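Local coordinates for protein BugD (Bordetella pertussis Tohama I, PDB 2F5X) that acts as a periplasmic solute receptor that binds aspartic acid, and probably passes it on for uptake as other tripartite tricarboxylate transporter receptors do, at residues K127-A130 against E131-K135; D221-M225 against D226-Y230; I115-R118 against G119-P123; V210-L213 against K214-T218. All coordinates share one frame; numbering follows the deposited sequence.

Contact 1 (K127-A130 against E131-K135)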
loop_
_atom_site.group_PDB
_atom_site.type_symbol
_atom_site.label_atom_id
_atom_site.label_comp_id
_atom_site.label_asym_id
_atom_site.label_seq_id
_atom_site.Cartn_x
_atom_site.Cartn_y
_atom_site.Cartn_z
ATOM N N LYS A 127 21.496 3.442 -11.748
ATOM C CA LYS A 127 22.059 3.137 -13.064
ATOM C C LYS A 127 22.695 1.745 -13.049
ATOM O O LYS A 127 22.427 0.917 -13.928
ATOM C CB LYS A 127 23.092 4.188 -13.487
ATOM C CG LYS A 127 23.680 3.916 -14.863
ATOM C CD LYS A 127 24.681 4.987 -15.271
ATOM C CE LYS A 127 25.170 4.741 -16.691
ATOM N NZ LYS A 127 26.234 3.703 -16.714
ATOM N N GLU A 128 23.518 1.491 -12.034
ATOM C CA GLU A 128 24.168 0.196 -11.889
ATOM C C GLU A 128 23.183 -0.908 -11.595
ATOM O O GLU A 128 23.392 -2.040 -12.025
ATOM C CB GLU A 128 25.215 0.222 -10.794
ATOM C CG GLU A 128 26.407 1.068 -11.150
ATOM C CD GLU A 128 27.147 1.547 -9.928
ATOM O OE1 GLU A 128 26.771 1.160 -8.797
ATOM O OE2 GLU A 128 28.105 2.315 -10.105
ATOM N N LEU A 129 22.115 -0.586 -10.867
ATOM C CA LEU A 129 21.068 -1.575 -10.613
ATOM C C LEU A 129 20.438 -2.076 -11.907
ATOM O O LEU A 129 20.299 -3.291 -12.107
ATOM C CB LEU A 129 19.979 -1.030 -9.675
ATOM C CG LEU A 129 18.790 -1.976 -9.445
ATOM C CD1 LEU A 129 19.200 -3.198 -8.628
ATOM C CD2 LEU A 129 17.620 -1.266 -8.776
ATOM N N ALA A 130 20.062 -1.143 -12.779
ATOM C CA ALA A 130 19.430 -1.510 -14.049
ATOM C C ALA A 130 20.347 -2.404 -14.874
ATOM O O ALA A 130 19.908 -3.418 -15.434
ATOM C CB ALA A 130 19.038 -0.265 -14.837
ATOM N N GLU A 131 21.627 -2.041 -14.915
ATOM C CA GLU A 131 22.630 -2.784 -15.680
ATOM C C GLU A 131 22.810 -4.181 -15.105
ATOM O O GLU A 131 22.849 -5.163 -15.846
ATOM C CB GLU A 131 23.965 -2.025 -15.685
ATOM C CG GLU A 131 23.900 -0.711 -16.444
ATOM C CD GLU A 131 25.098 0.200 -16.222
ATOM O OE1 GLU A 131 25.769 0.099 -15.168
ATOM O OE2 GLU A 131 25.360 1.047 -17.109
ATOM N N TYR A 132 22.909 -4.253 -13.779
ATOM C CA TYR A 132 23.080 -5.517 -13.071
ATOM C C TYR A 132 21.884 -6.456 -13.250
ATOM O O TYR A 132 22.059 -7.665 -13.481
ATOM C CB TYR A 132 23.331 -5.254 -11.583
ATOM C CG TYR A 132 23.711 -6.493 -10.821
ATOM C CD1 TYR A 132 25.034 -6.936 -10.800
ATOM C CD2 TYR A 132 22.744 -7.244 -10.146
ATOM C CE1 TYR A 132 25.399 -8.084 -10.097
ATOM C CE2 TYR A 132 23.099 -8.394 -9.436
ATOM C CZ TYR A 132 24.430 -8.807 -9.427
ATOM O OH TYR A 132 24.796 -9.944 -8.745
ATOM N N VAL A 133 20.675 -5.906 -13.142
ATOM C CA VAL A 133 19.461 -6.715 -13.283
ATOM C C VAL A 133 19.325 -7.244 -14.722
ATOM O O VAL A 133 19.004 -8.417 -14.934
ATOM C CB VAL A 133 18.191 -5.949 -12.840
ATOM C CG1 VAL A 133 16.915 -6.730 -13.208
ATOM C CG2 VAL A 133 18.233 -5.655 -11.328
ATOM N N LYS A 134 19.595 -6.392 -15.706
ATOM C CA LYS A 134 19.582 -6.830 -17.106
ATOM C C LYS A 134 20.592 -7.939 -17.406
ATOM O O LYS A 134 20.282 -8.903 -18.124
ATOM C CB LYS A 134 19.802 -5.647 -18.048
ATOM C CG LYS A 134 18.635 -4.685 -18.090
ATOM C CD LYS A 134 18.977 -3.457 -18.906
ATOM C CE LYS A 134 17.809 -2.519 -18.949
ATOM N NZ LYS A 134 16.867 -2.915 -20.039
ATOM N N LYS A 135 21.794 -7.815 -16.851
ATOM C CA LYS A 135 22.872 -8.765 -17.124
ATOM C C LYS A 135 22.703 -10.088 -16.374
ATOM O O LYS A 135 23.042 -11.164 -16.899
ATOM C CB LYS A 135 24.225 -8.127 -16.776
ATOM C CG LYS A 135 25.440 -8.967 -17.177
ATOM C CD LYS A 135 26.680 -8.544 -16.398
ATOM C CE LYS A 135 27.839 -9.513 -16.617
ATOM N NZ LYS A 135 27.703 -10.752 -15.779
HETATM O O HOH W 1 27.095 2.276 -14.185
#
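Lys-127 leaves the backbone with CG opposite its own N (chi1 -179°), stays extended as far as CE and then bends at chi4 (-81°), while Glu-131 sets CG opposite its carbonyl carbon; the two chains meet as an i to i+4 salt bridge on the surface of helix 126-136. Lys-127 NZ comes within 2.8 Å of Glu-131 OE2, reaching this oxygen on its syn side but 30° out of the carboxylate plane. Water 1 takes a hydrogen bond from Lys-127 NZ and donates one to Glu-131 OE1 at 2.7 Å, so the ammonium group grips both carboxylate oxygens, one directly and one through the water, which limits rotation of the acid. Long, flexible charged chains suit this exposed side. Beneath them the helix bonds repeat, Tyr-132 N giving to Glu-128 O at 2.9 Å and Val-133 N to Leu-129 O at 2.8 Å.

The buried side is apolar. Leu-129 and Val-133 extend alongside each other, CD1 of the first 3.8 Å from CG2 of the second, and branched aliphatics fit here because Phe-121 meets Leu-129 and Leu-162 of helix 150-162 meets Val-133. Ala-130 also touches Leu-162, and its small side chain is consistent with close packing there. Glu-128 OE1 turns back to the N of Asn-124, ahead of the helix. Lys-134 gives its NZ to Leu-162 O, and on the way its methylenes pass over the preceding turn, CG lying 3.2 Å from Ala-130 O.

Contact 2 (D221-M225 against D226-Y230)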
loop_
_atom_site.group_PDB
_atom_site.type_symbol
_atom_site.label_atom_id
_atom_site.label_comp_id
_atom_site.label_asym_id
_atom_site.label_seq_id
_atom_site.Cartn_x
_atom_site.Cartn_y
_atom_site.Cartn_z
ATOM N N ASP A 221 18.603 11.596 -0.394
ATOM C CA ASP A 221 19.655 11.136 -1.301
ATOM C C ASP A 221 19.185 10.127 -2.340
ATOM O O ASP A 221 19.972 9.696 -3.185
ATOM C CB ASP A 221 20.843 10.568 -0.513
ATOM C CG ASP A 221 21.556 11.625 0.305
ATOM O OD1 ASP A 221 21.545 12.813 -0.098
ATOM O OD2 ASP A 221 22.159 11.366 1.372
ATOM N N LEU A 222 17.911 9.751 -2.304
ATOM C CA LEU A 222 17.401 8.806 -3.293
ATOM C C LEU A 222 16.755 9.544 -4.455
ATOM O O LEU A 222 15.817 10.324 -4.250
ATOM C CB LEU A 222 16.404 7.830 -2.662
ATOM C CG LEU A 222 16.889 6.984 -1.470
ATOM C CD1 LEU A 222 15.760 6.056 -1.005
ATOM C CD2 LEU A 222 18.153 6.184 -1.792
ATOM N N PRO A 223 17.233 9.289 -5.675
ATOM C CA PRO A 223 16.640 9.929 -6.850
ATOM C C PRO A 223 15.262 9.352 -7.114
ATOM O O PRO A 223 14.982 8.188 -6.761
ATOM C CB PRO A 223 17.601 9.542 -7.989
ATOM C CG PRO A 223 18.192 8.227 -7.547
ATOM C CD PRO A 223 18.337 8.370 -6.035
ATOM N N THR A 224 14.403 10.148 -7.736
ATOM C CA THR A 224 13.161 9.592 -8.261
ATOM C C THR A 224 13.466 8.733 -9.479
ATOM O O THR A 224 14.489 8.916 -10.153
ATOM C CB THR A 224 12.153 10.681 -8.661
ATOM O OG1 THR A 224 12.662 11.414 -9.781
ATOM C CG2 THR A 224 11.993 11.720 -7.559
HETATM N N MSE A 225 12.573 7.798 -9.763
HETATM C CA MSE A 225 12.686 7.020 -10.989
HETATM C C MSE A 225 12.544 7.963 -12.192
HETATM O O MSE A 225 13.228 7.803 -13.203
HETATM C CB MSE A 225 11.642 5.907 -11.016
HETATM C CG MSE A 225 11.928 4.791 -10.023
HETATM SE SE MSE A 225 13.517 3.771 -10.519
HETATM C CE MSE A 225 12.736 2.633 -11.888
ATOM N N ASP A 226 11.672 8.960 -12.059
ATOM C CA ASP A 226 11.449 9.950 -13.116
ATOM C C ASP A 226 12.749 10.674 -13.509
ATOM O O ASP A 226 13.060 10.796 -14.703
ATOM C CB ASP A 226 10.353 10.936 -12.682
ATOM C CG ASP A 226 10.045 11.982 -13.730
ATOM O OD1 ASP A 226 9.496 11.631 -14.803
ATOM O OD2 ASP A 226 10.290 13.193 -13.554
ATOM N N GLU A 227 13.516 11.122 -12.513
ATOM C CA GLU A 227 14.772 11.836 -12.781
ATOM C C GLU A 227 15.895 10.886 -13.206
ATOM O O GLU A 227 16.929 11.314 -13.727
ATOM C CB GLU A 227 15.198 12.693 -11.575
ATOM C CG GLU A 227 15.973 11.939 -10.495
ATOM C CD GLU A 227 16.326 12.811 -9.304
ATOM O OE1 GLU A 227 17.354 13.525 -9.371
ATOM O OE2 GLU A 227 15.579 12.790 -8.301
ATOM N N SER A 228 15.684 9.595 -12.971
ATOM C CA SER A 228 16.658 8.572 -13.331
ATOM C C SER A 228 16.494 8.058 -14.762
ATOM O O SER A 228 17.217 7.153 -15.187
ATOM C CB SER A 228 16.622 7.428 -12.311
ATOM O OG SER A 228 16.816 7.939 -11.002
ATOM N N GLY A 229 15.554 8.648 -15.506
ATOM C CA GLY A 229 15.344 8.298 -16.902
ATOM C C GLY A 229 14.060 7.542 -17.208
ATOM O O GLY A 229 13.739 7.313 -18.383
ATOM N N TYR A 230 13.333 7.158 -16.161
ATOM C CA TYR A 230 12.085 6.401 -16.302
ATOM C C TYR A 230 10.896 7.357 -16.253
ATOM O O TYR A 230 10.221 7.493 -15.234
ATOM C CB TYR A 230 12.004 5.287 -15.237
ATOM C CG TYR A 230 13.227 4.386 -15.249
ATOM C CD1 TYR A 230 13.318 3.309 -16.137
ATOM C CD2 TYR A 230 14.304 4.630 -14.398
ATOM C CE1 TYR A 230 14.452 2.495 -16.176
ATOM C CE2 TYR A 230 15.438 3.820 -14.429
ATOM C CZ TYR A 230 15.500 2.754 -15.310
ATOM O OH TYR A 230 16.623 1.965 -15.337
HETATM O O HOH W 2 11.564 13.734 -10.525
#
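Thr-224 and Glu-227 trade bonds in this loop: Glu-227 N gives to Thr-224 OG1 at 2.9 Å, and Thr-224 N gives to Glu-227 OE2, also at 2.9 Å. The exchange resembles a capping box, next to the type I beta turn from Asp-226 to Gly-229. OG1 can accept because it sits between its backbone N and carbonyl carbon (chi1 67°), and OE2 also takes a salt bridge from Arg-215. Ser-228 OG donates to Thr-224 O at 2.7 Å, and Tyr-230 N to Met-225 O at 3.0 Å. The chain of Met-225, a selenomethionine, folds back to set CE over one face of the Tyr-230 ring, a CH-pi contact 3.9 Å from the centroid; SE, oblique at 4.8 Å from that centroid, makes it a Met-aromatic pair. Gly-229 accepts a positive phi (110°) that would press a CB against the preceding carbonyl.

The polar side is looser: water 2 links Thr-224 OG1, at 2.7 Å, only weakly to Asp-226 OD2.

Inward, Met-225 packs on Ala-209 and Leu-158, Tyr-230 on Leu-162 and Ala-130, and Pro-223 on Ile-126; the loop runs beside the end of strand 206-210, backbone-bonded to Val-210, and bears on helices 126-136 and 150-162.

Contact 3 (I115-R118 against G119-P123)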
loop_
_atom_site.group_PDB
_atom_site.type_symbol
_atom_site.label_atom_id
_atom_site.label_comp_id
_atom_site.label_asym_id
_atom_site.label_seq_id
_atom_site.Cartn_x
_atom_site.Cartn_y
_atom_site.Cartn_z
ATOM N N ILE A 115 12.730 1.566 -4.151
ATOM C CA ILE A 115 13.344 0.367 -4.728
ATOM C C ILE A 115 14.548 0.027 -3.860
ATOM O O ILE A 115 15.473 0.830 -3.749
ATOM C CB ILE A 115 13.800 0.619 -6.192
ATOM C CG1 ILE A 115 12.638 1.106 -7.071
ATOM C CG2 ILE A 115 14.510 -0.642 -6.786
ATOM C CD1 ILE A 115 11.768 0.045 -7.591
ATOM N N ILE A 116 14.517 -1.148 -3.235
ATOM C CA ILE A 116 15.572 -1.565 -2.317
ATOM C C ILE A 116 16.070 -2.967 -2.653
ATOM O O ILE A 116 15.417 -3.721 -3.385
ATOM C CB ILE A 116 15.092 -1.522 -0.827
ATOM C CG1 ILE A 116 13.904 -2.479 -0.589
ATOM C CG2 ILE A 116 14.785 -0.088 -0.372
ATOM C CD1 ILE A 116 13.571 -2.660 0.904
ATOM N N ALA A 117 17.221 -3.327 -2.095
ATOM C CA ALA A 117 17.748 -4.675 -2.249
ATOM C C ALA A 117 18.429 -5.128 -0.966
ATOM O O ALA A 117 18.673 -4.317 -0.062
ATOM C CB ALA A 117 18.723 -4.734 -3.423
ATOM N N ARG A 118 18.735 -6.422 -0.892
ATOM C CA ARG A 118 19.471 -6.963 0.245
ATOM C C ARG A 118 20.767 -6.172 0.442
ATOM O O ARG A 118 21.318 -5.615 -0.516
ATOM C CB ARG A 118 19.749 -8.465 0.060
ATOM C CG ARG A 118 20.384 -8.868 -1.270
ATOM C CD ARG A 118 20.681 -10.371 -1.331
ATOM N NE ARG A 118 21.081 -10.847 -2.649
ATOM C CZ ARG A 118 22.333 -10.883 -3.094
ATOM N NH1 ARG A 118 23.331 -10.435 -2.332
ATOM N NH2 ARG A 118 22.589 -11.367 -4.311
ATOM N N GLY A 119 21.215 -6.093 1.695
ATOM C CA GLY A 119 22.306 -5.216 2.087
ATOM C C GLY A 119 23.624 -5.430 1.364
ATOM O O GLY A 119 24.460 -4.529 1.340
ATOM N N ASP A 120 23.815 -6.612 0.789
ATOM C CA ASP A 120 25.040 -6.933 0.063
ATOM C C ASP A 120 24.844 -7.094 -1.445
ATOM O O ASP A 120 25.712 -7.646 -2.134
ATOM C CB ASP A 120 25.684 -8.196 0.637
ATOM C CG ASP A 120 24.814 -9.421 0.476
ATOM O OD1 ASP A 120 23.586 -9.284 0.231
ATOM O OD2 ASP A 120 25.277 -10.578 0.582
ATOM N N PHE A 121 23.713 -6.617 -1.961
ATOM C CA PHE A 121 23.469 -6.643 -3.407
ATOM C C PHE A 121 24.541 -5.804 -4.110
ATOM O O PHE A 121 24.791 -4.674 -3.699
ATOM C CB PHE A 121 22.077 -6.086 -3.699
ATOM C CG PHE A 121 21.441 -6.630 -4.953
ATOM C CD1 PHE A 121 21.377 -8.005 -5.188
ATOM C CD2 PHE A 121 20.890 -5.761 -5.890
ATOM C CE1 PHE A 121 20.778 -8.508 -6.344
ATOM C CE2 PHE A 121 20.280 -6.250 -7.054
ATOM C CZ PHE A 121 20.225 -7.633 -7.280
ATOM N N PRO A 122 25.216 -6.347 -5.126
ATOM C CA PRO A 122 26.358 -5.631 -5.729
ATOM C C PRO A 122 26.159 -4.167 -6.191
ATOM O O PRO A 122 27.020 -3.367 -5.804
ATOM C CB PRO A 122 26.799 -6.549 -6.877
ATOM C CG PRO A 122 26.404 -7.914 -6.401
ATOM C CD PRO A 122 25.033 -7.687 -5.724
ATOM N N PRO A 123 25.123 -3.803 -6.955
ATOM C CA PRO A 123 25.009 -2.412 -7.422
ATOM C C PRO A 123 24.840 -1.381 -6.305
ATOM O O PRO A 123 24.184 -1.644 -5.297
ATOM C CB PRO A 123 23.784 -2.429 -8.343
ATOM C CG PRO A 123 23.031 -3.661 -8.018
ATOM C CD PRO A 123 24.014 -4.643 -7.451
#
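Following strand 102-117, Arg-118 to Phe-121 form a type I beta turn closed by Phe-121 N giving to Arg-118 O at 3.0 Å. Gly-119 and Asp-120 occupy its two corners, exposed positions where a residue without a side chain and a short acid are easily placed.

Arg-118 folds over the turn because its CG sits between the backbone N and the carbonyl carbon (chi1 51°), after which the chain stays extended to NE. NH1 reaches Asp-120 OD1 at 2.8 Å in a salt bridge. The oxygen lies in the guanidinium plane, yet the nitrogen approaches it from above the carboxylate, the two planes being 70° apart. Arg-118 NE has a second acid, Asp-187, so the charged group is shared between two acids. Its face receives the edge of Phe-121: the planes stand 83° apart and CD1 of the ring lies 3.7 Å from Arg-118 NH2. Arginine suits this spot, offering charge to the acid and a flat face to the ring.

On its other flank the ring meets Ala-117 obliquely, CB 3.4 Å from Phe-121 CD2; a side chain this small leaves room for the aromatic ring. Phe-121 also meets Tyr-132 edge-to-face and packs on Tyr-208. Such a tight turn with a buried aromatic makes the strand-to-helix connection leading to helix 126-136 in this alpha/beta periplasmic binding protein fold.

Contact 4 (V210-L213 against K214-T218)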
loop_
_atom_site.group_PDB
_atom_site.type_symbol
_atom_site.label_atom_id
_atom_site.label_comp_id
_atom_site.label_asym_id
_atom_site.label_seq_id
_atom_site.Cartn_x
_atom_site.Cartn_y
_atom_site.Cartn_z
ATOM N N VAL A 210 13.223 6.386 -5.445
ATOM C CA VAL A 210 11.850 6.525 -4.955
ATOM C C VAL A 210 10.883 6.659 -6.133
ATOM O O VAL A 210 11.307 6.973 -7.245
ATOM C CB VAL A 210 11.703 7.730 -3.996
ATOM C CG1 VAL A 210 12.525 7.489 -2.725
ATOM C CG2 VAL A 210 12.125 9.049 -4.689
ATOM N N THR A 211 9.595 6.418 -5.892
ATOM C CA THR A 211 8.599 6.421 -6.967
ATOM C C THR A 211 7.724 7.668 -6.978
ATOM O O THR A 211 6.730 7.730 -7.706
ATOM C CB THR A 211 7.689 5.193 -6.864
ATOM O OG1 THR A 211 7.008 5.231 -5.602
ATOM C CG2 THR A 211 8.511 3.897 -6.839
ATOM N N SER A 212 8.078 8.646 -6.151
ATOM C CA SER A 212 7.376 9.925 -6.119
ATOM C C SER A 212 7.833 10.845 -7.258
ATOM O O SER A 212 8.853 10.586 -7.897
ATOM C CB SER A 212 7.585 10.591 -4.757
ATOM O OG SER A 212 8.949 10.514 -4.386
ATOM N N LEU A 213 7.056 11.900 -7.520
ATOM C CA LEU A 213 7.366 12.873 -8.570
ATOM C C LEU A 213 8.532 13.769 -8.148
ATOM O O LEU A 213 9.343 14.196 -8.973
ATOM C CB LEU A 213 6.113 13.709 -8.906
ATOM C CG LEU A 213 6.160 14.862 -9.921
ATOM C CD1 LEU A 213 6.195 14.337 -11.345
ATOM C CD2 LEU A 213 4.958 15.790 -9.729
ATOM N N LYS A 214 8.611 14.043 -6.854
ATOM C CA LYS A 214 9.727 14.784 -6.287
ATOM C C LYS A 214 10.358 13.887 -5.245
ATOM O O LYS A 214 9.741 12.915 -4.810
ATOM C CB LYS A 214 9.238 16.091 -5.657
ATOM C CG LYS A 214 8.874 17.171 -6.684
ATOM C CD LYS A 214 7.393 17.104 -7.059
ATOM C CE LYS A 214 6.914 18.373 -7.744
ATOM N NZ LYS A 214 7.363 18.461 -9.165
ATOM N N ARG A 215 11.584 14.200 -4.847
ATOM C CA ARG A 215 12.273 13.376 -3.859
ATOM C C ARG A 215 11.526 13.355 -2.529
ATOM O O ARG A 215 10.812 14.306 -2.179
ATOM C CB ARG A 215 13.718 13.836 -3.662
ATOM C CG ARG A 215 14.633 13.426 -4.797
ATOM C CD ARG A 215 16.099 13.686 -4.535
ATOM N NE ARG A 215 16.917 13.427 -5.720
ATOM C CZ ARG A 215 18.215 13.140 -5.688
ATOM N NH1 ARG A 215 18.858 13.059 -4.528
ATOM N NH2 ARG A 215 18.878 12.935 -6.817
ATOM N N VAL A 216 11.671 12.241 -1.821
ATOM C CA VAL A 216 11.110 12.055 -0.492
ATOM C C VAL A 216 12.025 12.784 0.496
ATOM O O VAL A 216 13.183 12.411 0.649
ATOM C CB VAL A 216 10.994 10.536 -0.167
ATOM C CG1 VAL A 216 10.553 10.287 1.283
ATOM C CG2 VAL A 216 10.036 9.853 -1.150
ATOM N N PRO A 217 11.524 13.848 1.130
ATOM C CA PRO A 217 12.356 14.711 1.986
ATOM C C PRO A 217 13.067 13.979 3.126
ATOM O O PRO A 217 14.170 14.381 3.502
ATOM C CB PRO A 217 11.354 15.729 2.552
ATOM C CG PRO A 217 10.210 15.703 1.626
ATOM C CD PRO A 217 10.131 14.323 1.049
ATOM N N THR A 218 12.459 12.920 3.657
ATOM C CA THR A 218 13.087 12.108 4.703
ATOM C C THR A 218 14.141 11.146 4.147
ATOM O O THR A 218 14.906 10.554 4.908
ATOM C CB THR A 218 12.037 11.307 5.476
ATOM O OG1 THR A 218 11.141 10.672 4.549
ATOM C CG2 THR A 218 11.150 12.236 6.291
#
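Ser-212 and Lys-214 face each other across a bend just past strand 206-210, where Thr-211 and Leu-213 depart from the extended backbone and the chain turns round to bring Val-216 over Val-210. This is an irregular loop of the alpha/beta periplasmic binding protein fold, leading toward strand 236-244. A serine hydroxyl bridges the bend: OG lies between the backbone N and the carbonyl carbon (chi1 46°), which directs it at the main chain two residues on. It donates to Lys-214 O at 2.6 Å, arriving nearly end-on to the carbonyl (C=O...donor angle 162°). Serine suits the place because its one-carbon arm is just long enough for this short reach.

On the outer side Leu-213 and Lys-214 extend alongside each other. The lysine bends at chi2 (92°) and chi4, so that its aliphatic part follows the leucine, CE being 3.8 Å from Leu-213 CD2. Both chains also touch a crystal neighbour, so their exact positions may owe something to the lattice. Arg-215 points away from the bend and puts its head to use further along, NH1 giving to Pro-220 O.

The inner side is mostly aliphatic: Val-210 rests on Thr-114 and Val-216 on Pro-112, both of strand 102-117. The compact branched valines cross obliquely, Val-210 CG1 meeting Val-216 CG2 at 3.8 Å, and this same CG2 methyl of Val-216 lies 3.5 Å from Ser-212 OG.

How the contacts relate
Contacts 3 and 1 follow each other in the chain, their centres 11 Å apart, and Leu-129 CD1 touches Phe-121 CE2 at 3.6 Å where turn and helix pack. Contact 2 meets the helix of contact 1, Ala-130 CB lying 3.3 Å from Tyr-230 OH, but does not touch contact 3. Contacts 2 and 4 have centres 9 Å apart and are probably bonded through the backbone, Pro-223 O to Val-210 N at 2.8 Å and Met-225 N to Val-210 O at 2.9 Å. Contacts 1 and 4 are the most distant pair, about 21 Å between centres, and do not touch. None of the residues lining the aspartic acid pocket belongs to these contacts.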